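Local coordinates for protein aromatic-amino-acid transaminase TyrB (Burkholderia cenocepacia K56-2Valvano, PDB 4WD2) that probably catalyses the pyridoxal-phosphate-dependent transfer of amino groups between aromatic amino acids and 2-oxo acids, as a class I/II aminotransferase, at residues Q201-I206 / A240-P245. Sequence-based numbering, arbitrary orientation.
Sequences QWEKLI and ARRGVP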
loop_
_atom_site.group_PDB
_atom_site.type_symbol
_atom_site.label_atom_id
_atom_site.label_comp_id
_atom_site.label_asym_id
_atom_site.label_seq_id
_atom_site.Cartn_x
_atom_site.Cartn_y
_atom_site.Cartn_z
ATOM N N GLN A 201 -4.083 -24.562 -25.799
ATOM C CA GLN A 201 -5.276 -24.288 -25.002
ATOM C C GLN A 201 -5.429 -22.783 -24.783
ATOM O O GLN A 201 -6.541 -22.246 -24.826
ATOM C CB GLN A 201 -5.208 -25.042 -23.670
ATOM C CG GLN A 201 -5.154 -26.568 -23.842
ATOM C CD GLN A 201 -4.955 -27.310 -22.536
ATOM O OE1 GLN A 201 -4.177 -26.886 -21.690
ATOM N NE2 GLN A 201 -5.668 -28.425 -22.364
ATOM N N TRP A 202 -4.307 -22.098 -24.584
ATOM C CA TRP A 202 -4.324 -20.643 -24.451
ATOM C C TRP A 202 -4.903 -19.963 -25.685
ATOM O O TRP A 202 -5.755 -19.094 -25.561
ATOM C CB TRP A 202 -2.920 -20.097 -24.176
ATOM C CG TRP A 202 -2.605 -19.984 -22.710
ATOM C CD1 TRP A 202 -1.603 -20.617 -22.041
ATOM C CD2 TRP A 202 -3.314 -19.206 -21.733
ATOM N NE1 TRP A 202 -1.630 -20.270 -20.710
ATOM C CE2 TRP A 202 -2.674 -19.408 -20.496
ATOM C CE3 TRP A 202 -4.420 -18.349 -21.789
ATOM C CZ2 TRP A 202 -3.104 -18.788 -19.320
ATOM C CZ3 TRP A 202 -4.852 -17.736 -20.618
ATOM C CH2 TRP A 202 -4.193 -17.960 -19.400
ATOM N N GLU A 203 -4.447 -20.353 -26.870
ATOM C CA GLU A 203 -4.973 -19.751 -28.096
ATOM C C GLU A 203 -6.478 -19.952 -28.209
ATOM O O GLU A 203 -7.198 -19.016 -28.581
ATOM C CB GLU A 203 -4.280 -20.310 -29.346
ATOM C CG GLU A 203 -4.122 -19.263 -30.442
ATOM C CD GLU A 203 -3.292 -18.069 -29.982
ATOM O OE1 GLU A 203 -2.305 -18.281 -29.238
ATOM O OE2 GLU A 203 -3.621 -16.924 -30.362
ATOM N N LYS A 204 -6.950 -21.161 -27.893
ATOM C CA LYS A 204 -8.386 -21.465 -27.957
ATOM C C LYS A 204 -9.188 -20.670 -26.937
ATOM O O LYS A 204 -10.312 -20.242 -27.213
ATOM C CB LYS A 204 -8.641 -22.955 -27.748
ATOM C CG LYS A 204 -8.064 -23.840 -28.833
ATOM C CD LYS A 204 -8.292 -25.309 -28.494
ATOM C CE LYS A 204 -7.381 -26.207 -29.307
ATOM N NZ LYS A 204 -7.616 -27.647 -28.994
ATOM N N LEU A 205 -8.615 -20.480 -25.756
ATOM C CA LEU A 205 -9.259 -19.671 -24.735
ATOM C C LEU A 205 -9.349 -18.211 -25.172
ATOM O O LEU A 205 -10.364 -17.563 -24.953
ATOM C CB LEU A 205 -8.512 -19.774 -23.407
ATOM C CG LEU A 205 -9.160 -19.007 -22.252
ATOM C CD1 LEU A 205 -10.582 -19.492 -22.020
ATOM C CD2 LEU A 205 -8.333 -19.139 -20.979
ATOM N N ILE A 206 -8.290 -17.700 -25.798
ATOM C CA ILE A 206 -8.276 -16.302 -26.221
ATOM C C ILE A 206 -9.281 -16.074 -27.353
ATOM O O ILE A 206 -9.923 -15.023 -27.405
ATOM C CB ILE A 206 -6.854 -15.843 -26.658
ATOM C CG1 ILE A 206 -5.897 -15.875 -25.455
ATOM C CG2 ILE A 206 -6.894 -14.427 -27.235
ATOM C CD1 ILE A 206 -4.421 -15.760 -25.815
ATOM N N ALA A 240 -2.175 -9.478 -25.736
ATOM C CA ALA A 240 -1.830 -8.127 -26.162
ATOM C C ALA A 240 -1.523 -8.026 -27.663
ATOM O O ALA A 240 -1.887 -7.036 -28.303
ATOM C CB ALA A 240 -0.651 -7.609 -25.343
ATOM N N ARG A 241 -0.862 -9.030 -28.234
ATOM C CA ARG A 241 -0.613 -9.022 -29.676
ATOM C C ARG A 241 -1.924 -9.044 -30.467
ATOM O O ARG A 241 -2.009 -8.507 -31.576
ATOM C CB ARG A 241 0.258 -10.213 -30.092
ATOM C CG ARG A 241 1.769 -9.988 -29.944
ATOM C CD ARG A 241 2.562 -11.132 -30.576
ATOM N NE ARG A 241 2.330 -12.415 -29.908
ATOM C CZ ARG A 241 3.077 -12.893 -28.911
ATOM N NH1 ARG A 241 4.108 -12.196 -28.452
ATOM N NH2 ARG A 241 2.791 -14.073 -28.368
ATOM N N ARG A 242 -2.945 -9.664 -29.889
ATOM C CA ARG A 242 -4.212 -9.835 -30.583
ATOM C C ARG A 242 -5.183 -8.703 -30.258
ATOM O O ARG A 242 -6.331 -8.710 -30.702
ATOM C CB ARG A 242 -4.822 -11.198 -30.234
ATOM C CG ARG A 242 -4.046 -12.369 -30.844
ATOM C CD ARG A 242 -4.670 -13.719 -30.505
ATOM N NE ARG A 242 -6.062 -13.797 -30.943
ATOM C CZ ARG A 242 -6.815 -14.892 -30.871
ATOM N NH1 ARG A 242 -6.309 -16.013 -30.372
ATOM N NH2 ARG A 242 -8.075 -14.860 -31.295
ATOM N N GLY A 243 -4.712 -7.738 -29.477
ATOM C CA GLY A 243 -5.471 -6.532 -29.189
ATOM C C GLY A 243 -6.600 -6.682 -28.185
ATOM O O GLY A 243 -7.518 -5.865 -28.148
ATOM N N VAL A 244 -6.542 -7.721 -27.363
ATOM C CA VAL A 244 -7.605 -7.980 -26.397
ATOM C C VAL A 244 -7.439 -7.098 -25.158
ATOM O O VAL A 244 -6.341 -7.014 -24.606
ATOM C CB VAL A 244 -7.627 -9.476 -25.991
ATOM C CG1 VAL A 244 -8.706 -9.746 -24.947
ATOM C CG2 VAL A 244 -7.848 -10.352 -27.225
ATOM N N PRO A 245 -8.523 -6.416 -24.734
ATOM C CA PRO A 245 -8.512 -5.640 -23.487
ATOM C C PRO A 245 -8.127 -6.514 -22.304
ATOM O O PRO A 245 -8.902 -7.388 -21.922
ATOM C CB PRO A 245 -9.963 -5.154 -23.350
ATOM C CG PRO A 245 -10.766 -6.089 -24.234
ATOM C CD PRO A 245 -9.843 -6.369 -25.391
#
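Arg242 lays one face of its guanidinium over the methyl branch of Ile206, whose CG2 sits 3.5 Å above the plane and displaced toward the rim of the group. Ile206 holds CG2 anti to its backbone N and leaves CG1 beside that N (chi1 -65°), which turns this one methyl toward the arginine. At the guanidinium edge Glu203 closes a salt bridge, Arg242 NH1 to Glu203 OE2 at 2.8 Å. The bond is bent, 142° at the hydrogen: the nitrogen meets OE2 from above the carboxylate plane, and the oxygen lies somewhat off the guanidinium plane, although the two planes are only 20° apart. The arginine chain runs extended to CD and then bends at chi3, which sets NH1 against the carboxylate at the edge while the methyl lies over the face. NH1 also pairs with Asp207 and NH2 with Glu210, so three acids of helix 199-211 grip one guanidinium and probably fix its rotation. Glu238 brings a like charge close to Glu203, a pairing that the arginine's positive charge would be expected to ease. Deeper in, Val244 CG2 meets the same Ile206 CG2 at a looser 4.2 Å, and Val244 packs also on Leu239 and Ile209. Gly243, at positive phi, ends helix 234-241 in a Schellman motif, and Val244 and Pro245 carry the chain on to strand 246-251. The contact thus joins helix 199-211, which leads into strand 215-220, to the end of helix 234-241; strands 215-220 and 246-251 are adjacent and parallel in the large mixed sheet.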